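Local coordinates for 3',5'-cyclic-nucleotide phosphodiesterase 1 (Saccharomyces cerevisiae, PDB 4OJV), which belongs to the class-II cyclic-nucleotide phosphodiesterases, a family of the metallo-hydrolase clan, and carries two zinc ions in a shared metal site, at residues I6-A11 with Q21-K26; G14-G19 with V327-A332; E77-S82 with P336-L341; I323-K328 with S359-G364. One frame throughout, in Å; residues are numbered along the deposited sequence.

In the fold
Contacts 1 and 4 are wholly buried and each joins two strands, antiparallel in contact 1 and parallel in contact 4, in different sheets. They meet directly: F23 packs on T325, and E363 reaches A11. Contact 3 lies farther out, where a loop leans on the start of helix 336-350 through apolar and ring contacts, with no hydrogen bond between the two segments. That helix links the strands of contact 4, and F79 and D81 also bond to I360 and S359. Contact 2, largely buried too, in part by the second subunit, ties two loops near the zinc site and shares V327 and K328 with contact 4; a backbone bond, a water and a sulfate replace aliphatic packing.

Contact 1: I6-A11 with Q21-K26; sequences ITILGA and QCFILK
T7 and I24 make a hydrogen-bonded antiparallel pair, T7 N giving to I24 O at 2.8 Å and I24 N to T7 O at 2.9 Å, between short strand axes whose directions differ by 158°. The non-hydrogen-bonded pairs I6 with L25 and I8 with F23 flank it and send their side chains to the other face. There I6 and L25 lie side by side, I6 CG1 coming 3.7 Å from L25 CD2. I8 lies alongside F23 and brings CD1 within 3.7 Å of CD1 on the ring. Large apolar side chains suit this face: I6 and L25 touch I239, and F23 touches V241, of the second sheet, face to face as in the metallo-beta-lactamase-like fold expected of this clan. Beyond I8 the register slips by one in a classic beta bulge: L9 and G10 both face C22, whose O accepts a weak bond from L9 N and a better one from G10 N at 3.1 Å. C22 N answers to G10 O, an oxygen that also lies 3.5 Å from F23 CE1. The chain turns its corner at L9. With CG anti to the carbonyl carbon (chi1 -65°), the leucine leans across the partner strand, CD1 3.6 Å from I24 CG1, and also touches L47 and M50 of helix 44-53. At the far end a water takes up T7 OG1 at 2.8 Å and donates weakly to I24 O.

Contact 2: G14-G19 with V327-A332; sequences GPTEYG and VKSTPA. With SO4 (sulfate ion), chain B.
S329 N donates to G14 O at 2.9 Å, the one direct hydrogen bond between these two loops, with the donor tilted 27° from the carbonyl plane. K328 CA makes a CA-H...O contact with the same oxygen at 3.1 Å, and CB lies close by. Next along the chain, P15 CD rests 3.9 Å from S329 CB; the cis peptide before P15 turns the loop here. A water then joins the two loops, accepting from T16 N and lying 2.6 Å from both T16 OG1 and S329 OG. T16 OG1 stands between its own backbone N and carbonyl carbon (chi1 72°), which lets hydroxyl and amide share that water. K328 runs extended to its last bend and gives NZ to O2 of the sulfate at 2.8 Å and also to G13 O. Glycine suits position 14, since with phi at 95° a CB would jam against the carbonyl of the residue before. N12 braces the turn, its OD1 taking G14 N and its ND2 giving to Y18 O, while Q290 holds S329 O. The second subunit closes the outer side: its N140 binds P15 O, and its G43 and Y45 amides bind E17. H294 grips the same sulfate, and a zinc ion lies about 6 Å from the K328 side chain. The sulfate itself probably came from the crystallisation liquor, but its hold is consistent with a site that can take an anion beside the metal.

Contact 3: E77-S82 with P336-L341; sequences EFFIDS and PRLTIL
F79 and L338 bring their CA atoms to 6.4 Å, where residues 77-79, helical in their backbone angles but without regular helix bonds, approach the first turns of helix 336-350. No hydrogen bond crosses between the segments. L338 instead sets CD2 over one face of the F79 ring, 3.8 Å from the centroid and 20° off the normal, a CH-pi contact; the same methyl reaches F78 CB at 4.0 Å. A leucine suits this place because one branch can serve both phenylalanines. R337 meets the ring from another direction. Its guanidinium has F79 CE2 over one face, toward the rim, with NH2 3.6 Å from that carbon and the two planes 53° apart, so the groups are inclined rather than stacked flat. The arginine chain bends at chi3 (-61°), which sets NE 3.7 Å from F79 CE2. One turn on, L341 CG lies anti to its backbone N, and CD2 touches F78 O at 3.5 Å and F79 O at 3.6 Å. F79 O also takes the amide of I360, tying the loop to the edge strand beside the helix. NH2 of R337 has its polar partners outside the contact, a salt bridge with D335 and a bond to P66 O. Between these two segments the contact is therefore apolar, with the guanidinium set against the ring; farther along the same helix R345 adds a weak hydrogen bond to I80 O.

Contact 4: I323-K328 with S359-G364; sequences IVTHVK and SIALEG. With ZN (zinc ion), chain E; SO4 (sulfate ion), chain B.
Both backbone polar atoms of V324 are bonded to the 359-361 chain: V324 N donates to S359 O at 2.8 Å, nearly along the C=O axis, and A361 N returns to V324 O at 2.8 Å. Both bonds are almost straight, 171° at the hydrogen, and they set the strands in parallel register, I323 beside S359 and V324 beside I360. Packing is close here. A361 offers only CB, which meets I323 CG2 at 3.7 Å and T325 CG2 at 4.0 Å. On the other face V324 and I360 cross obliquely, V324 CB 3.8 Å from I360 CD1; V324 also touches L344 of helix 336-350. S359 suits the edge of the sheet, where its OG takes D81 N of the adjoining loop. Past T325 the two chains part and the contact loosens: neither H326 nor K328 touches the 359-364 segment, and K328, partly exposed, turns to the sulfate. H326 adopts a left-handed backbone (phi 62°), turns away from the partner strand, and carries its ring to a zinc ion, NE2 to zinc 2.1 Å. S281 OG holds H326 ND1 and so fixes the rotation of the ring. D132, H133 and D244 complete the protein ligands, and a water sits 2.0 Å from the metal; a sulfate oxygen also lies at the zinc, though its exact place is doubtful. Strand 321-325, helix 336-350 and strand 357-360 form a beta-alpha-beta crossover, and the metal ligand H326 lies just past the C-terminal end of its first strand, in the two-zinc site of a metallo-hydrolase fold.

Contact 1: I6-A11 with Q21-K26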
loop_
_atom_site.group_PDB
_atom_site.type_symbol
_atom_site.label_atom_id
_atom_site.label_comp_id
_atom_site.label_asym_id
_atom_site.label_seq_id
_atom_site.Cartn_x
_atom_site.Cartn_y
_atom_site.Cartn_z
ATOM N N ILE A 6 13.471 15.041 -9.432
ATOM C CA ILE A 6 13.110 13.977 -8.497
ATOM C C ILE A 6 11.641 14.131 -8.136
ATOM O O ILE A 6 11.259 15.123 -7.514
ATOM C CB ILE A 6 13.953 14.019 -7.205
ATOM C CG1 ILE A 6 15.462 13.985 -7.508
ATOM C CG2 ILE A 6 13.543 12.871 -6.287
ATOM C CD1 ILE A 6 16.322 14.019 -6.259
ATOM N N THR A 7 10.819 13.162 -8.535
ATOM C CA THR A 7 9.408 13.171 -8.175
ATOM C C THR A 7 9.246 12.359 -6.890
ATOM O O THR A 7 9.580 11.178 -6.854
ATOM C CB THR A 7 8.523 12.552 -9.273
ATOM O OG1 THR A 7 8.871 13.088 -10.556
ATOM C CG2 THR A 7 7.059 12.846 -8.987
ATOM N N ILE A 8 8.731 12.996 -5.849
ATOM C CA ILE A 8 8.496 12.318 -4.580
ATOM C C ILE A 8 7.131 11.642 -4.631
ATOM O O ILE A 8 6.106 12.304 -4.490
ATOM C CB ILE A 8 8.563 13.291 -3.386
ATOM C CG1 ILE A 8 9.829 14.153 -3.453
ATOM C CG2 ILE A 8 8.459 12.516 -2.075
ATOM C CD1 ILE A 8 11.126 13.412 -3.267
ATOM N N LEU A 9 7.108 10.336 -4.889
ATOM C CA LEU A 9 5.840 9.607 -4.867
ATOM C C LEU A 9 5.435 9.247 -3.455
ATOM O O LEU A 9 4.250 9.285 -3.115
ATOM C CB LEU A 9 5.875 8.358 -5.749
ATOM C CG LEU A 9 6.046 8.599 -7.243
ATOM C CD1 LEU A 9 5.874 7.300 -8.005
ATOM C CD2 LEU A 9 5.085 9.653 -7.785
ATOM N N GLY A 10 6.414 8.888 -2.633
ATOM C CA GLY A 10 6.131 8.515 -1.259
ATOM C C GLY A 10 7.318 8.794 -0.374
ATOM O O GLY A 10 8.465 8.486 -0.728
ATOM N N ALA A 11 7.049 9.408 0.775
ATOM C CA ALA A 11 8.088 9.715 1.749
ATOM C C ALA A 11 7.642 9.369 3.169
ATOM O O ALA A 11 8.243 9.816 4.132
ATOM C CB ALA A 11 8.498 11.181 1.653
ATOM N N GLN A 21 7.924 4.691 0.787
ATOM C CA GLN A 21 9.063 5.248 0.073
ATOM C C GLN A 21 9.158 4.896 -1.405
ATOM O O GLN A 21 9.257 3.725 -1.784
ATOM C CB GLN A 21 10.357 4.840 0.765
ATOM C CG GLN A 21 11.586 5.435 0.100
ATOM C CD GLN A 21 12.738 5.635 1.054
ATOM O OE1 GLN A 21 12.609 6.344 2.052
ATOM N NE2 GLN A 21 13.883 5.046 0.736
ATOM N N CYS A 22 9.171 5.930 -2.253
ATOM C CA CYS A 22 9.459 5.773 -3.679
ATOM C C CYS A 22 9.762 7.138 -4.287
ATOM O O CYS A 22 8.978 8.088 -4.111
ATOM C CB CYS A 22 8.276 5.153 -4.423
ATOM S SG CYS A 22 8.582 4.961 -6.203
ATOM N N PHE A 23 10.881 7.230 -5.007
ATOM C CA PHE A 23 11.281 8.467 -5.683
ATOM C C PHE A 23 11.505 8.162 -7.151
ATOM O O PHE A 23 12.146 7.167 -7.483
ATOM C CB PHE A 23 12.567 9.019 -5.051
ATOM C CG PHE A 23 12.542 9.019 -3.549
ATOM C CD1 PHE A 23 11.639 9.806 -2.840
ATOM C CD2 PHE A 23 13.408 8.205 -2.835
ATOM C CE1 PHE A 23 11.613 9.779 -1.451
ATOM C CE2 PHE A 23 13.386 8.176 -1.451
ATOM C CZ PHE A 23 12.491 8.966 -0.756
ATOM N N ILE A 24 10.963 8.985 -8.044
ATOM C CA ILE A 24 11.203 8.852 -9.478
ATOM C C ILE A 24 12.299 9.832 -9.888
ATOM O O ILE A 24 12.295 10.988 -9.458
ATOM C CB ILE A 24 9.910 9.132 -10.280
ATOM C CG1 ILE A 24 8.787 8.168 -9.886
ATOM C CG2 ILE A 24 10.175 9.131 -11.784
ATOM C CD1 ILE A 24 9.109 6.712 -10.097
ATOM N N LEU A 25 13.221 9.371 -10.728
ATOM C CA LEU A 25 14.318 10.205 -11.219
ATOM C C LEU A 25 14.312 10.283 -12.730
ATOM O O LEU A 25 14.073 9.274 -13.410
ATOM C CB LEU A 25 15.665 9.614 -10.811
ATOM C CG LEU A 25 15.906 9.212 -9.358
ATOM C CD1 LEU A 25 17.298 8.624 -9.189
ATOM C CD2 LEU A 25 15.711 10.396 -8.430
ATOM N N LYS A 26 14.630 11.466 -13.254
ATOM C CA LYS A 26 14.923 11.630 -14.672
ATOM C C LYS A 26 15.847 12.832 -14.844
ATOM O O LYS A 26 15.946 13.680 -13.956
ATOM C CB LYS A 26 13.643 11.805 -15.501
ATOM C CG LYS A 26 12.852 13.070 -15.173
ATOM C CD LYS A 26 11.631 13.255 -16.080
ATOM C CE LYS A 26 11.970 13.773 -17.474
ATOM N NZ LYS A 26 12.566 15.142 -17.478
HETATM O O HOH W 1 11.254 12.676 -11.870
#

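Contact 2: G14-G19 with V327-A332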
loop_
_atom_site.group_PDB
_atom_site.type_symbol
_atom_site.label_atom_id
_atom_site.label_comp_id
_atom_site.label_asym_id
_atom_site.label_seq_id
_atom_site.Cartn_x
_atom_site.Cartn_y
_atom_site.Cartn_z
ATOM N N GLY A 14 5.729 5.149 7.699
ATOM C CA GLY A 14 4.782 4.288 8.410
ATOM C C GLY A 14 4.421 4.897 9.755
ATOM O O GLY A 14 5.012 5.893 10.173
ATOM N N PRO A 15 3.460 4.298 10.477
ATOM C CA PRO A 15 2.822 3.032 10.150
ATOM C C PRO A 15 1.606 3.122 9.239
ATOM O O PRO A 15 1.101 2.077 8.830
ATOM C CB PRO A 15 2.419 2.485 11.519
ATOM C CG PRO A 15 2.132 3.717 12.316
ATOM C CD PRO A 15 3.127 4.742 11.847
ATOM N N THR A 16 1.137 4.315 8.879
ATOM C CA THR A 16 0.090 4.366 7.851
ATOM C C THR A 16 0.702 3.832 6.550
ATOM O O THR A 16 1.914 3.958 6.310
ATOM C CB THR A 16 -0.561 5.751 7.659
ATOM O OG1 THR A 16 0.357 6.630 7.004
ATOM C CG2 THR A 16 -1.021 6.348 8.989
ATOM N N GLU A 17 -0.133 3.222 5.724
ATOM C CA GLU A 17 0.338 2.286 4.718
ATOM C C GLU A 17 0.441 2.838 3.288
ATOM O O GLU A 17 0.968 2.149 2.415
ATOM C CB GLU A 17 -0.509 1.008 4.758
ATOM C CG GLU A 17 -1.895 1.132 4.137
ATOM C CD GLU A 17 -2.948 1.788 5.027
ATOM O OE1 GLU A 17 -4.096 1.865 4.548
ATOM O OE2 GLU A 17 -2.658 2.207 6.175
ATOM N N TYR A 18 -0.057 4.049 3.047
ATOM C CA TYR A 18 -0.002 4.636 1.704
ATOM C C TYR A 18 1.104 5.684 1.639
ATOM O O TYR A 18 1.443 6.308 2.628
ATOM C CB TYR A 18 -1.329 5.301 1.300
ATOM C CG TYR A 18 -2.610 4.458 1.251
ATOM C CD1 TYR A 18 -2.626 3.103 1.582
ATOM C CD2 TYR A 18 -3.820 5.046 0.883
ATOM C CE1 TYR A 18 -3.806 2.370 1.548
ATOM C CE2 TYR A 18 -5.002 4.321 0.845
ATOM C CZ TYR A 18 -4.984 2.989 1.184
ATOM O OH TYR A 18 -6.152 2.277 1.140
ATOM N N GLY A 19 1.650 5.883 0.451
ATOM C CA GLY A 19 2.669 6.886 0.246
ATOM C C GLY A 19 4.004 6.522 0.851
ATOM O O GLY A 19 4.762 7.403 1.205
ATOM N N VAL A 327 9.761 9.963 7.346
ATOM C CA VAL A 327 9.316 10.365 8.677
ATOM C C VAL A 327 8.087 9.535 9.053
ATOM O O VAL A 327 7.150 9.390 8.264
ATOM C CB VAL A 327 9.025 11.878 8.765
ATOM C CG1 VAL A 327 8.474 12.247 10.138
ATOM C CG2 VAL A 327 10.293 12.673 8.475
ATOM N N LYS A 328 8.109 8.985 10.261
ATOM C CA LYS A 328 7.008 8.158 10.736
ATOM C C LYS A 328 5.902 8.994 11.363
ATOM O O LYS A 328 6.155 10.064 11.933
ATOM C CB LYS A 328 7.536 7.149 11.753
ATOM C CG LYS A 328 8.385 6.063 11.107
ATOM C CD LYS A 328 8.899 5.040 12.112
ATOM C CE LYS A 328 9.691 3.913 11.457
ATOM N NZ LYS A 328 8.908 3.037 10.534
ATOM N N SER A 329 4.666 8.507 11.275
ATOM C CA SER A 329 3.596 9.083 12.098
ATOM C C SER A 329 3.855 8.756 13.560
ATOM O O SER A 329 4.558 7.793 13.901
ATOM C CB SER A 329 2.219 8.529 11.733
ATOM O OG SER A 329 1.878 8.805 10.402
ATOM N N THR A 330 3.270 9.555 14.429
ATOM C CA THR A 330 3.349 9.334 15.853
ATOM C C THR A 330 2.097 9.985 16.425
ATOM O O THR A 330 1.583 10.937 15.838
ATOM C CB THR A 330 4.654 9.925 16.443
ATOM O OG1 THR A 330 4.694 9.686 17.851
ATOM C CG2 THR A 330 4.773 11.418 16.179
ATOM N N PRO A 331 1.565 9.451 17.535
ATOM C CA PRO A 331 0.370 10.071 18.118
ATOM C C PRO A 331 0.717 11.298 18.977
ATOM O O PRO A 331 0.422 11.336 20.175
ATOM C CB PRO A 331 -0.243 8.937 18.951
ATOM C CG PRO A 331 0.917 8.075 19.306
ATOM C CD PRO A 331 1.887 8.155 18.167
ATOM N N ALA A 332 1.354 12.280 18.340
ATOM C CA ALA A 332 1.837 13.494 18.984
ATOM C C ALA A 332 0.963 14.683 18.620
ATOM O O ALA A 332 0.185 14.628 17.672
ATOM C CB ALA A 332 3.278 13.766 18.576
HETATM S S SO4 B . 10.730 0.397 8.753
HETATM O O1 SO4 B . 9.660 -0.564 8.365
HETATM O O2 SO4 B . 10.526 0.799 10.177
HETATM O O3 SO4 B . 12.083 -0.218 8.563
HETATM O O4 SO4 B . 10.561 1.590 7.885
HETATM O O HOH W 2 2.401 6.937 8.599
#

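Contact 3: E77-S82 with P336-L341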
loop_
_atom_site.group_PDB
_atom_site.type_symbol
_atom_site.label_atom_id
_atom_site.label_comp_id
_atom_site.label_asym_id
_atom_site.label_seq_id
_atom_site.Cartn_x
_atom_site.Cartn_y
_atom_site.Cartn_z
ATOM N N GLU A 77 5.407 25.815 2.678
ATOM C CA GLU A 77 6.677 26.456 2.987
ATOM C C GLU A 77 7.201 26.126 4.384
ATOM O O GLU A 77 8.400 26.227 4.637
ATOM C CB GLU A 77 6.616 27.978 2.749
ATOM C CG GLU A 77 5.659 28.752 3.650
ATOM C CD GLU A 77 4.248 28.879 3.096
ATOM O OE1 GLU A 77 3.832 28.112 2.202
ATOM O OE2 GLU A 77 3.530 29.785 3.570
ATOM N N PHE A 78 6.310 25.686 5.276
ATOM C CA PHE A 78 6.719 25.298 6.623
ATOM C C PHE A 78 7.656 24.083 6.628
ATOM O O PHE A 78 8.400 23.876 7.587
ATOM C CB PHE A 78 5.508 24.985 7.511
ATOM C CG PHE A 78 4.625 26.181 7.838
ATOM C CD1 PHE A 78 4.969 27.494 7.487
ATOM C CD2 PHE A 78 3.437 25.977 8.528
ATOM C CE1 PHE A 78 4.131 28.561 7.813
ATOM C CE2 PHE A 78 2.602 27.040 8.859
ATOM C CZ PHE A 78 2.952 28.327 8.497
ATOM N N PHE A 79 7.614 23.280 5.563
ATOM C CA PHE A 79 8.320 21.995 5.529
ATOM C C PHE A 79 9.643 22.044 4.781
ATOM O O PHE A 79 10.367 21.046 4.749
ATOM C CB PHE A 79 7.437 20.919 4.882
ATOM C CG PHE A 79 6.179 20.635 5.640
ATOM C CD1 PHE A 79 5.026 21.378 5.407
ATOM C CD2 PHE A 79 6.142 19.630 6.598
ATOM C CE1 PHE A 79 3.866 21.121 6.122
ATOM C CE2 PHE A 79 4.984 19.363 7.311
ATOM C CZ PHE A 79 3.841 20.107 7.064
ATOM N N ILE A 80 9.945 23.170 4.139
ATOM C CA ILE A 80 11.056 23.225 3.196
ATOM C C ILE A 80 11.980 24.415 3.444
ATOM O O ILE A 80 11.582 25.427 4.037
ATOM C CB ILE A 80 10.563 23.207 1.722
ATOM C CG1 ILE A 80 9.712 24.449 1.407
ATOM C CG2 ILE A 80 9.801 21.912 1.423
ATOM C CD1 ILE A 80 9.260 24.557 -0.040
ATOM N N ASP A 81 13.216 24.287 2.986
ATOM C CA ASP A 81 14.149 25.401 2.949
ATOM C C ASP A 81 13.641 26.398 1.908
ATOM O O ASP A 81 13.156 26.006 0.843
ATOM C CB ASP A 81 15.532 24.891 2.566
ATOM C CG ASP A 81 16.560 25.978 2.559
ATOM O OD1 ASP A 81 17.049 26.320 3.652
ATOM O OD2 ASP A 81 16.872 26.472 1.458
ATOM N N SER A 82 13.777 27.691 2.202
ATOM C CA SER A 82 13.232 28.735 1.333
ATOM C C SER A 82 13.858 28.790 -0.062
ATOM O O SER A 82 13.277 29.376 -0.976
ATOM C CB SER A 82 13.354 30.106 2.001
ATOM O OG SER A 82 14.714 30.454 2.148
ATOM N N PRO A 336 5.393 15.463 13.219
ATOM C CA PRO A 336 6.797 15.173 13.506
ATOM C C PRO A 336 7.740 15.662 12.417
ATOM O O PRO A 336 8.912 15.860 12.689
ATOM C CB PRO A 336 6.834 13.644 13.605
ATOM C CG PRO A 336 5.655 13.188 12.822
ATOM C CD PRO A 336 4.600 14.230 13.072
ATOM N N ARG A 337 7.240 15.874 11.201
ATOM C CA ARG A 337 8.096 16.435 10.161
ATOM C C ARG A 337 8.547 17.847 10.542
ATOM O O ARG A 337 9.687 18.228 10.276
ATOM C CB ARG A 337 7.367 16.461 8.826
ATOM C CG ARG A 337 7.063 15.062 8.305
ATOM C CD ARG A 337 6.162 15.074 7.087
ATOM N NE ARG A 337 4.867 15.689 7.370
ATOM C CZ ARG A 337 3.958 15.964 6.446
ATOM N NH1 ARG A 337 4.196 15.656 5.172
ATOM N NH2 ARG A 337 2.817 16.548 6.792
ATOM N N LEU A 338 7.651 18.611 11.167
ATOM C CA LEU A 338 7.985 19.964 11.611
ATOM C C LEU A 338 8.936 19.913 12.801
ATOM O O LEU A 338 9.918 20.656 12.845
ATOM C CB LEU A 338 6.715 20.758 11.930
ATOM C CG LEU A 338 5.760 20.986 10.749
ATOM C CD1 LEU A 338 4.476 21.678 11.188
ATOM C CD2 LEU A 338 6.443 21.757 9.628
ATOM N N THR A 339 8.654 19.032 13.762
ATOM C CA THR A 339 9.537 18.850 14.913
ATOM C C THR A 339 10.950 18.479 14.466
ATOM O O THR A 339 11.940 19.086 14.888
ATOM C CB THR A 339 8.973 17.772 15.848
ATOM O OG1 THR A 339 7.665 18.165 16.272
ATOM C CG2 THR A 339 9.885 17.528 17.049
ATOM N N ILE A 340 11.038 17.481 13.592
ATOM C CA ILE A 340 12.320 16.999 13.080
ATOM C C ILE A 340 13.069 18.086 12.309
ATOM O O ILE A 340 14.278 18.258 12.488
ATOM C CB ILE A 340 12.106 15.725 12.226
ATOM C CG1 ILE A 340 11.838 14.534 13.150
ATOM C CG2 ILE A 340 13.272 15.459 11.284
ATOM C CD1 ILE A 340 11.136 13.368 12.478
ATOM N N LEU A 341 12.348 18.835 11.479
ATOM C CA LEU A 341 12.985 19.902 10.710
ATOM C C LEU A 341 13.618 20.936 11.653
ATOM O O LEU A 341 14.769 21.347 11.465
ATOM C CB LEU A 341 11.988 20.555 9.754
ATOM C CG LEU A 341 12.530 21.604 8.787
ATOM C CD1 LEU A 341 13.614 21.031 7.884
ATOM C CD2 LEU A 341 11.387 22.181 7.968
#

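Contact 4: I323-K328 with S359-G364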
loop_
_atom_site.group_PDB
_atom_site.type_symbol
_atom_site.label_atom_id
_atom_site.label_comp_id
_atom_site.label_asym_id
_atom_site.label_seq_id
_atom_site.Cartn_x
_atom_site.Cartn_y
_atom_site.Cartn_z
ATOM N N ILE A 323 17.443 16.413 1.989
ATOM C CA ILE A 323 16.011 16.182 1.829
ATOM C C ILE A 323 15.660 15.004 2.731
ATOM O O ILE A 323 16.101 13.887 2.492
ATOM C CB ILE A 323 15.662 15.865 0.354
ATOM C CG1 ILE A 323 16.240 16.923 -0.607
ATOM C CG2 ILE A 323 14.161 15.672 0.175
ATOM C CD1 ILE A 323 15.748 18.335 -0.376
ATOM N N VAL A 324 14.894 15.279 3.781
ATOM C CA VAL A 324 14.609 14.307 4.836
ATOM C C VAL A 324 13.401 13.473 4.447
ATOM O O VAL A 324 12.341 14.010 4.124
ATOM C CB VAL A 324 14.347 15.042 6.161
ATOM C CG1 VAL A 324 13.987 14.078 7.278
ATOM C CG2 VAL A 324 15.565 15.864 6.555
ATOM N N THR A 325 13.571 12.157 4.484
ATOM C CA THR A 325 12.555 11.217 4.038
ATOM C C THR A 325 12.103 10.310 5.178
ATOM O O THR A 325 12.686 10.307 6.263
ATOM C CB THR A 325 13.129 10.334 2.917
ATOM O OG1 THR A 325 14.198 9.553 3.466
ATOM C CG2 THR A 325 13.651 11.198 1.763
ATOM N N HIS A 326 11.057 9.528 4.918
ATOM C CA HIS A 326 10.699 8.385 5.766
ATOM C C HIS A 326 10.349 8.784 7.177
ATOM O O HIS A 326 10.587 8.045 8.121
ATOM C CB HIS A 326 11.845 7.358 5.750
ATOM C CG HIS A 326 11.437 5.953 6.111
ATOM N ND1 HIS A 326 11.391 5.512 7.388
ATOM C CD2 HIS A 326 11.124 4.864 5.310
ATOM C CE1 HIS A 326 11.027 4.222 7.400
ATOM N NE2 HIS A 326 10.875 3.817 6.134
ATOM N N VAL A 327 9.761 9.963 7.346
ATOM C CA VAL A 327 9.316 10.365 8.677
ATOM C C VAL A 327 8.087 9.535 9.053
ATOM O O VAL A 327 7.150 9.390 8.264
ATOM C CB VAL A 327 9.025 11.878 8.765
ATOM C CG1 VAL A 327 8.474 12.247 10.138
ATOM C CG2 VAL A 327 10.293 12.673 8.475
ATOM N N LYS A 328 8.109 8.985 10.261
ATOM C CA LYS A 328 7.008 8.158 10.736
ATOM C C LYS A 328 5.902 8.994 11.363
ATOM O O LYS A 328 6.155 10.064 11.933
ATOM C CB LYS A 328 7.536 7.149 11.753
ATOM C CG LYS A 328 8.385 6.063 11.107
ATOM C CD LYS A 328 8.899 5.040 12.112
ATOM C CE LYS A 328 9.691 3.913 11.457
ATOM N NZ LYS A 328 8.908 3.037 10.534
ATOM N N SER A 359 15.268 20.292 4.078
ATOM C CA SER A 359 13.860 20.278 3.708
ATOM C C SER A 359 13.305 18.894 3.988
ATOM O O SER A 359 14.038 17.906 3.948
ATOM C CB SER A 359 13.685 20.572 2.212
ATOM O OG SER A 359 14.206 21.838 1.859
ATOM N N ILE A 360 12.006 18.812 4.244
ATOM C CA ILE A 360 11.325 17.520 4.327
ATOM C C ILE A 360 10.809 17.175 2.935
ATOM O O ILE A 360 10.241 18.031 2.258
ATOM C CB ILE A 360 10.133 17.564 5.323
ATOM C CG1 ILE A 360 10.564 18.084 6.709
ATOM C CG2 ILE A 360 9.447 16.205 5.415
ATOM C CD1 ILE A 360 11.575 17.236 7.451
ATOM N N ALA A 361 10.995 15.919 2.519
ATOM C CA ALA A 361 10.421 15.409 1.269
ATOM C C ALA A 361 8.904 15.386 1.345
ATOM O O ALA A 361 8.342 14.844 2.294
ATOM C CB ALA A 361 10.927 14.004 0.976
ATOM N N LEU A 362 8.252 15.974 0.344
ATOM C CA LEU A 362 6.795 16.055 0.295
ATOM C C LEU A 362 6.243 15.340 -0.918
ATOM O O LEU A 362 6.561 15.691 -2.061
ATOM C CB LEU A 362 6.327 17.511 0.273
ATOM C CG LEU A 362 6.649 18.384 1.489
ATOM C CD1 LEU A 362 6.271 19.837 1.223
ATOM C CD2 LEU A 362 5.955 17.855 2.734
ATOM N N GLU A 363 5.403 14.345 -0.661
ATOM C CA GLU A 363 4.755 13.594 -1.718
ATOM C C GLU A 363 4.010 14.517 -2.662
ATOM O O GLU A 363 3.496 15.567 -2.247
ATOM C CB GLU A 363 3.752 12.618 -1.116
ATOM C CG GLU A 363 4.377 11.542 -0.267
ATOM C CD GLU A 363 4.594 11.895 1.194
ATOM O OE1 GLU A 363 4.478 13.091 1.657
ATOM O OE2 GLU A 363 4.897 10.892 1.879
ATOM N N GLY A 364 3.958 14.132 -3.930
ATOM C CA GLY A 364 3.187 14.892 -4.907
ATOM C C GLY A 364 3.916 16.123 -5.409
ATOM O O GLY A 364 3.292 17.008 -5.993
HETATM ZN ZN ZN E . 11.081 1.786 5.615
HETATM S S SO4 B . 10.730 0.397 8.753
HETATM O O1 SO4 B . 9.660 -0.564 8.365
HETATM O O2 SO4 B . 10.526 0.799 10.177
HETATM O O3 SO4 B . 12.083 -0.218 8.563
HETATM O O4 SO4 B . 10.561 1.590 7.885
HETATM O O HOH W 3 11.261 -0.185 5.993
#